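Local coordinates for protein HTH-type transcriptional regulator AscG (PDB 3BRQ) that represses transcription of the cryptic asc operon in Escherichia coli, binding DNA sequence-specifically as a member of the LacI family of regulators, at residues 55-60 / 70-75; 22-27 / 38-43. One frame throughout, in Å; residues are numbered along the deposited sequence.

Both contacts are apolar strand-to-helix packing on the same parallel sheet, where strands 53-60 and 21-27 lie side by side. Interaction 1 sets helix 63-75 against strand 53-60, interaction 2 sets helix 36-49 against strand 21-27, and the two helices lie on opposite faces of the sheet. The strands themselves are tied by backbone hydrogen bonds, L55 O to L24 N at 2.7 Å among them. Interaction 2 is wholly buried leucine and alanine packing; interaction 1 has a similar leucine-alanine core but runs out to a partly exposed tyrosine whose hydroxyl hydrogen-bonds to the second subunit. That difference matches their places, one on an inner strand, the other on the strand the partner chain extends.

Interaction 1: residues 55-60 / 70-75; sequences LLADGK and IQYLLD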
ATOM      1  N   LEU B  55       6.853 -17.138   6.714  1.00 26.49           N
ATOM      2  CA  LEU B  55       8.078 -16.589   6.102  1.00 26.61           C
ATOM      3  C   LEU B  55       7.730 -15.983   4.738  1.00 25.49           C
ATOM      4  O   LEU B  55       7.098 -16.649   3.932  1.00 26.49           O
ATOM      5  CB  LEU B  55       9.130 -17.693   5.873  1.00 26.67           C
ATOM      6  CG  LEU B  55      10.015 -18.037   7.089  1.00 29.72           C
ATOM      7  CD1 LEU B  55      11.089 -19.066   6.707  1.00 28.11           C
ATOM      8  CD2 LEU B  55      10.646 -16.765   7.681  1.00 26.23           C
ATOM      9  N   LEU B  56       8.100 -14.737   4.478  1.00 24.38           N
ATOM     10  CA  LEU B  56       7.902 -14.187   3.105  1.00 23.58           C
ATOM     11  C   LEU B  56       9.269 -13.946   2.480  1.00 22.78           C
ATOM     12  O   LEU B  56      10.064 -13.230   3.045  1.00 20.13           O
ATOM     13  CB  LEU B  56       7.158 -12.857   3.171  1.00 23.43           C
ATOM     14  CG  LEU B  56       7.109 -11.943   1.962  1.00 26.01           C
ATOM     15  CD1 LEU B  56       6.179 -12.505   0.906  1.00 22.70           C
ATOM     16  CD2 LEU B  56       6.573 -10.579   2.421  1.00 23.34           C
ATOM     17  N   ALA B  57       9.502 -14.500   1.294  1.00 20.90           N
ATOM     18  CA  ALA B  57      10.733 -14.227   0.579  1.00 21.45           C
ATOM     19  C   ALA B  57      10.457 -13.290  -0.609  1.00 21.58           C
ATOM     20  O   ALA B  57       9.483 -13.462  -1.357  1.00 21.20           O
ATOM     21  CB  ALA B  57      11.405 -15.582   0.105  1.00 19.67           C
ATOM     22  N   ASP B  58      11.312 -12.287  -0.764  1.00 20.58           N
ATOM     23  CA  ASP B  58      11.285 -11.422  -1.922  1.00 19.33           C
ATOM     24  C   ASP B  58      11.445 -12.318  -3.194  1.00 17.24           C
ATOM     25  O   ASP B  58      12.458 -12.952  -3.386  1.00 16.79           O
ATOM     26  CB  ASP B  58      12.471 -10.474  -1.830  1.00 19.71           C
ATOM     27  CG  ASP B  58      12.491  -9.423  -2.913  1.00 20.12           C
ATOM     28  OD1 ASP B  58      11.492  -9.344  -3.676  1.00 19.17           O
ATOM     29  OD2 ASP B  58      13.535  -8.697  -2.973  1.00 20.20           O
ATOM     30  N   GLY B  59      10.466 -12.328  -4.055  1.00 17.81           N
ATOM     31  CA  GLY B  59      10.625 -13.033  -5.361  1.00 17.86           C
ATOM     32  C   GLY B  59      11.364 -12.138  -6.365  1.00 19.34           C
ATOM     33  O   GLY B  59      11.635 -12.556  -7.513  1.00 18.79           O
ATOM     34  N   LYS B  60      11.669 -10.902  -5.937  1.00 19.13           N
ATOM     35  CA  LYS B  60      12.498  -9.947  -6.729  1.00 18.48           C
ATOM     36  C   LYS B  60      11.808  -9.530  -7.995  1.00 18.20           C
ATOM     37  O   LYS B  60      10.684  -9.054  -7.936  1.00 19.92           O
ATOM     38  CB  LYS B  60      13.924 -10.466  -6.982  1.00 18.35           C
ATOM     39  CG  LYS B  60      14.640 -10.912  -5.752  1.00 18.80           C
ATOM     40  CD  LYS B  60      16.035 -11.432  -6.004  1.00 24.93           C
ATOM     41  CE  LYS B  60      16.632 -11.857  -4.630  1.00 27.19           C
ATOM     42  NZ  LYS B  60      18.027 -12.445  -4.741  1.00 28.82           N
ATOM     43  N   ILE B  70      11.409 -19.655  -4.409  1.00 19.62           N
ATOM     44  CA  ILE B  70      10.666 -20.837  -4.028  1.00 20.35           C
ATOM     45  C   ILE B  70      11.634 -21.873  -3.441  1.00 21.65           C
ATOM     46  O   ILE B  70      11.452 -22.310  -2.318  1.00 21.22           O
ATOM     47  CB  ILE B  70       9.812 -21.430  -5.233  1.00 21.09           C
ATOM     48  CG1 ILE B  70       8.620 -20.498  -5.550  1.00 22.19           C
ATOM     49  CG2 ILE B  70       9.342 -22.923  -4.920  1.00 21.85           C
ATOM     50  CD1 ILE B  70       8.031 -20.663  -6.982  1.00 19.96           C
ATOM     51  N   GLN B  71      12.668 -22.247  -4.197  1.00 21.94           N
ATOM     52  CA  GLN B  71      13.718 -23.155  -3.700  1.00 22.55           C
ATOM     53  C   GLN B  71      14.389 -22.711  -2.431  1.00 22.44           C
ATOM     54  O   GLN B  71      14.696 -23.547  -1.581  1.00 22.10           O
ATOM     55  CB  GLN B  71      14.810 -23.358  -4.739  1.00 22.47           C
ATOM     56  CG  GLN B  71      15.694 -24.551  -4.402  1.00 26.73           C
ATOM     57  CD  GLN B  71      14.899 -25.861  -4.312  1.00 30.48           C
ATOM     58  OE1 GLN B  71      14.195 -26.230  -5.258  1.00 31.05           O
ATOM     59  NE2 GLN B  71      15.022 -26.572  -3.179  1.00 29.88           N
ATOM     60  N   TYR B  72      14.697 -21.420  -2.339  1.00 22.98           N
ATOM     61  CA  TYR B  72      15.243 -20.857  -1.122  1.00 23.69           C
ATOM     62  C   TYR B  72      14.356 -21.227   0.049  1.00 23.55           C
ATOM     63  O   TYR B  72      14.843 -21.743   1.044  1.00 25.88           O
ATOM     64  CB  TYR B  72      15.391 -19.342  -1.240  1.00 24.65           C
ATOM     65  CG  TYR B  72      15.933 -18.644  -0.002  1.00 29.67           C
ATOM     66  CD1 TYR B  72      17.200 -18.966   0.517  1.00 34.19           C
ATOM     67  CD2 TYR B  72      15.185 -17.679   0.657  1.00 31.44           C
ATOM     68  CE1 TYR B  72      17.704 -18.324   1.662  1.00 35.78           C
ATOM     69  CE2 TYR B  72      15.694 -17.027   1.815  1.00 36.30           C
ATOM     70  CZ  TYR B  72      16.956 -17.363   2.302  1.00 36.10           C
ATOM     71  OH  TYR B  72      17.464 -16.741   3.454  1.00 35.87           O
ATOM     72  N   LEU B  73      13.064 -20.957  -0.043  1.00 22.06           N
ATOM     73  CA  LEU B  73      12.171 -21.233   1.090  1.00 22.79           C
ATOM     74  C   LEU B  73      12.070 -22.688   1.473  1.00 22.66           C
ATOM     75  O   LEU B  73      12.029 -23.010   2.652  1.00 22.53           O
ATOM     76  CB  LEU B  73      10.763 -20.646   0.893  1.00 23.22           C
ATOM     77  CG  LEU B  73      10.574 -19.131   0.980  1.00 21.66           C
ATOM     78  CD1 LEU B  73       9.119 -18.811   0.715  1.00 19.34           C
ATOM     79  CD2 LEU B  73      11.020 -18.535   2.354  1.00 25.51           C
ATOM     80  N   LEU B  74      12.051 -23.558   0.485  1.00 22.51           N
ATOM     81  CA  LEU B  74      12.112 -24.988   0.755  1.00 23.59           C
ATOM     82  C   LEU B  74      13.392 -25.431   1.502  1.00 23.94           C
ATOM     83  O   LEU B  74      13.336 -26.267   2.435  1.00 23.88           O
ATOM     84  CB  LEU B  74      11.984 -25.739  -0.563  1.00 23.25           C
ATOM     85  CG  LEU B  74      10.623 -25.453  -1.151  1.00 24.19           C
ATOM     86  CD1 LEU B  74      10.464 -26.279  -2.445  1.00 25.48           C
ATOM     87  CD2 LEU B  74       9.502 -25.790  -0.095  1.00 27.96           C
ATOM     88  N   ASP B  75      14.524 -24.813   1.136  1.00 23.57           N
ATOM     89  CA  ASP B  75      15.801 -25.130   1.727  1.00 23.82           C
ATOM     90  C   ASP B  75      15.834 -24.505   3.126  1.00 24.98           C
ATOM     91  O   ASP B  75      16.756 -24.774   3.910  1.00 26.29           O
ATOM     92  CB  ASP B  75      16.911 -24.518   0.891  1.00 23.08           C
ATOM     93  CG  ASP B  75      17.077 -25.203  -0.452  1.00 25.74           C
ATOM     94  OD1 ASP B  75      16.465 -26.249  -0.652  1.00 21.86           O
ATOM     95  OD2 ASP B  75      17.823 -24.706  -1.300  1.00 30.06           O
TER
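L73 packs its isobutyl group against A57, and that pair makes the tight part of the contact. Both CG and CD2 of L73 lie 3.7 Å from A57 CB, so the branch point and CD2 rest on the alanine, with CD1 slightly farther off at 4.0 Å. CD2 of L73 reaches further along the strand to L55 CB at 4.1 Å. The L73 side chain leaves the helix toward the strand, and chi1 (-72°, CG beside the backbone N) sets the branch point over A57. The 7.2 Å between the CA atoms of A57 and L73 is consistent with the small alanine permitting a close approach. Putting an alanine at L73 would probably leave a gap over A57 and L55 CB, taking away most of the apolar grip between strand and helix. The contact thins towards partly exposed Y72, whose CD2 lies 4.4 Å from A57 CB, the methyl near the ring plane at its edge. The Y72 hydroxyl is hydrogen-bonded to T21 of the second subunit. Strand and helix run nearly antiparallel, their segment axes at 153°. L73 touches V25 of strand 21-27 and I81 of strand 80-84, so this one leucine reaches three neighbouring strands, while L55, L56 and A57 pair antiparallel with a strand of the second subunit. Helix 63-75 joins strand 53-60 to parallel strand 80-84, a beta-alpha-beta crossover of the periplasmic-binding-protein-like fold.

Interaction 2: residues 22-27 / 38-43; sequences LGLVVT and ELLFHA
L24 touches both L40 and A43 with a single methyl, CD2, which stands 3.9 Å from L40 CD1 and 3.9 Å from A43 CB. At the start of the strand, L22 points to the helix side but stays short of segment 38-43 and packs on L266 and I267 of helix 255-270. G23 follows, its backbone hydrogen-bonded to strand 80-84. At L24 the side chain reaches the helix. From the helix, L40 swings its CG anti to the backbone nitrogen (chi1 -173°), which brings CD1 nearer the strand than its CB bond alone would suggest, and the two leucine side chains meet at a slant. V25 faces the other side of the sheet and meets I83. V26 points back to the helix and rests on L56 of the neighbouring strand, which L40 also touches. The helix thus sits over strands 21-27 and 53-60, as expected of the connecting helix in a beta-alpha-beta crossover. Across the two segments the touching groups are all buried methyls, which is consistent with shape fit and exclusion of water, not polar pairing, holding these two segments together.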
ATOM      1  N   LEU B  22       4.769 -21.660   6.878  1.00 26.35           N
ATOM      2  CA  LEU B  22       4.196 -21.360   5.565  1.00 26.60           C
ATOM      3  C   LEU B  22       5.041 -20.308   4.851  1.00 24.69           C
ATOM      4  O   LEU B  22       5.277 -19.199   5.356  1.00 23.94           O
ATOM      5  CB  LEU B  22       2.770 -20.799   5.690  1.00 26.86           C
ATOM      6  CG  LEU B  22       1.551 -21.653   5.413  1.00 33.14           C
ATOM      7  CD1 LEU B  22       0.317 -21.040   6.047  1.00 35.11           C
ATOM      8  CD2 LEU B  22       1.355 -21.773   3.862  1.00 33.05           C
ATOM      9  N   GLY B  23       5.488 -20.655   3.661  1.00 22.89           N
ATOM     10  CA  GLY B  23       6.332 -19.768   2.871  1.00 20.85           C
ATOM     11  C   GLY B  23       5.549 -18.999   1.835  1.00 21.38           C
ATOM     12  O   GLY B  23       4.725 -19.583   1.074  1.00 22.93           O
ATOM     13  N   LEU B  24       5.817 -17.699   1.742  1.00 20.86           N
ATOM     14  CA  LEU B  24       5.186 -16.854   0.724  1.00 20.55           C
ATOM     15  C   LEU B  24       6.257 -16.281  -0.198  1.00 20.69           C
ATOM     16  O   LEU B  24       7.286 -15.797   0.288  1.00 18.48           O
ATOM     17  CB  LEU B  24       4.445 -15.684   1.377  1.00 21.18           C
ATOM     18  CG  LEU B  24       3.046 -15.924   1.946  1.00 25.21           C
ATOM     19  CD1 LEU B  24       2.770 -17.365   2.370  1.00 23.17           C
ATOM     20  CD2 LEU B  24       2.761 -14.931   3.096  1.00 30.36           C
ATOM     21  N   VAL B  25       6.020 -16.328  -1.520  1.00 18.59           N
ATOM     22  CA  VAL B  25       6.975 -15.725  -2.490  1.00 18.40           C
ATOM     23  C   VAL B  25       6.152 -14.665  -3.255  1.00 19.50           C
ATOM     24  O   VAL B  25       5.121 -15.003  -3.829  1.00 20.88           O
ATOM     25  CB  VAL B  25       7.536 -16.756  -3.541  1.00 17.58           C
ATOM     26  CG1 VAL B  25       8.408 -16.018  -4.592  1.00 19.40           C
ATOM     27  CG2 VAL B  25       8.415 -17.745  -2.874  1.00 16.92           C
ATOM     28  N   VAL B  26       6.586 -13.413  -3.253  1.00 18.31           N
ATOM     29  CA  VAL B  26       5.863 -12.309  -3.883  1.00 18.94           C
ATOM     30  C   VAL B  26       6.891 -11.407  -4.577  1.00 20.30           C
ATOM     31  O   VAL B  26       7.947 -11.095  -4.022  1.00 17.13           O
ATOM     32  CB  VAL B  26       5.034 -11.492  -2.897  1.00 17.24           C
ATOM     33  CG1 VAL B  26       4.335 -10.322  -3.578  1.00 18.75           C
ATOM     34  CG2 VAL B  26       4.004 -12.389  -2.190  1.00 20.05           C
ATOM     35  N   THR B  27       6.607 -11.106  -5.856  1.00 20.23           N
ATOM     36  CA  THR B  27       7.463 -10.254  -6.687  1.00 22.10           C
ATOM     37  C   THR B  27       7.515  -8.810  -6.140  1.00 22.94           C
ATOM     38  O   THR B  27       6.515  -8.262  -5.644  1.00 23.18           O
ATOM     39  CB  THR B  27       7.000 -10.332  -8.194  1.00 23.71           C
ATOM     40  OG1 THR B  27       6.911 -11.728  -8.574  1.00 22.69           O
ATOM     41  CG2 THR B  27       8.030  -9.748  -9.124  1.00 23.99           C
ATOM     42  N   GLU B  38      -2.751  -6.000   2.189  1.00 31.83           N
ATOM     43  CA  GLU B  38      -3.981  -6.731   2.493  1.00 32.37           C
ATOM     44  C   GLU B  38      -3.781  -8.237   2.423  1.00 30.71           C
ATOM     45  O   GLU B  38      -4.159  -8.950   3.358  1.00 29.74           O
ATOM     46  CB  GLU B  38      -5.111  -6.338   1.556  1.00 33.67           C
ATOM     47  CG  GLU B  38      -6.470  -6.241   2.262  1.00 37.99           C
ATOM     48  CD  GLU B  38      -7.655  -6.368   1.293  1.00 44.25           C
ATOM     49  OE1 GLU B  38      -7.518  -5.953   0.106  1.00 45.71           O
ATOM     50  OE2 GLU B  38      -8.724  -6.892   1.707  1.00 45.92           O
ATOM     51  N   LEU B  39      -3.156  -8.729   1.345  1.00 28.95           N
ATOM     52  CA  LEU B  39      -2.971 -10.157   1.224  1.00 28.27           C
ATOM     53  C   LEU B  39      -2.048 -10.664   2.330  1.00 28.25           C
ATOM     54  O   LEU B  39      -2.285 -11.719   2.897  1.00 27.98           O
ATOM     55  CB  LEU B  39      -2.496 -10.576  -0.202  1.00 28.04           C
ATOM     56  CG  LEU B  39      -1.053 -10.712  -0.677  1.00 27.53           C
ATOM     57  CD1 LEU B  39      -0.392 -11.989  -0.210  1.00 27.89           C
ATOM     58  CD2 LEU B  39      -1.035 -10.743  -2.234  1.00 28.83           C
ATOM     59  N   LEU B  40      -1.015  -9.888   2.661  1.00 27.85           N
ATOM     60  CA  LEU B  40      -0.033 -10.324   3.654  1.00 27.86           C
ATOM     61  C   LEU B  40      -0.675 -10.342   5.035  1.00 26.98           C
ATOM     62  O   LEU B  40      -0.424 -11.222   5.849  1.00 26.50           O
ATOM     63  CB  LEU B  40       1.195  -9.407   3.651  1.00 27.50           C
ATOM     64  CG  LEU B  40       2.410  -9.784   4.508  1.00 28.65           C
ATOM     65  CD1 LEU B  40       2.954 -11.190   4.181  1.00 27.59           C
ATOM     66  CD2 LEU B  40       3.518  -8.773   4.365  1.00 29.99           C
ATOM     67  N   PHE B  41      -1.515  -9.356   5.270  1.00 27.25           N
ATOM     68  CA  PHE B  41      -2.203  -9.226   6.551  1.00 27.65           C
ATOM     69  C   PHE B  41      -3.072 -10.441   6.805  1.00 27.95           C
ATOM     70  O   PHE B  41      -3.040 -11.017   7.892  1.00 27.57           O
ATOM     71  CB  PHE B  41      -3.061  -7.966   6.593  1.00 27.06           C
ATOM     72  CG  PHE B  41      -3.872  -7.852   7.869  1.00 28.62           C
ATOM     73  CD1 PHE B  41      -3.229  -7.747   9.097  1.00 28.84           C
ATOM     74  CD2 PHE B  41      -5.263  -7.925   7.834  1.00 29.73           C
ATOM     75  CE1 PHE B  41      -3.957  -7.674  10.311  1.00 31.11           C
ATOM     76  CE2 PHE B  41      -6.012  -7.871   9.029  1.00 34.29           C
ATOM     77  CZ  PHE B  41      -5.340  -7.728  10.286  1.00 31.65           C
ATOM     78  N   HIS B  42      -3.840 -10.850   5.793  1.00 28.70           N
ATOM     79  CA  HIS B  42      -4.735 -11.983   5.976  1.00 28.68           C
ATOM     80  C   HIS B  42      -4.012 -13.318   5.960  1.00 28.23           C
ATOM     81  O   HIS B  42      -4.397 -14.223   6.683  1.00 28.15           O
ATOM     82  CB  HIS B  42      -5.889 -11.964   4.975  1.00 29.05           C
ATOM     83  CG  HIS B  42      -6.813 -10.808   5.166  1.00 31.55           C
ATOM     84  ND1 HIS B  42      -7.699 -10.736   6.218  1.00 32.82           N
ATOM     85  CD2 HIS B  42      -6.976  -9.668   4.454  1.00 32.76           C
ATOM     86  CE1 HIS B  42      -8.370  -9.598   6.146  1.00 34.65           C
ATOM     87  NE2 HIS B  42      -7.948  -8.934   5.084  1.00 34.63           N
ATOM     88  N   ALA B  43      -2.997 -13.477   5.113  1.00 26.57           N
ATOM     89  CA  ALA B  43      -2.097 -14.628   5.258  1.00 25.96           C
ATOM     90  C   ALA B  43      -1.470 -14.753   6.659  1.00 25.41           C
ATOM     91  O   ALA B  43      -1.479 -15.828   7.240  1.00 23.74           O
ATOM     92  CB  ALA B  43      -0.996 -14.613   4.193  1.00 25.77           C
TER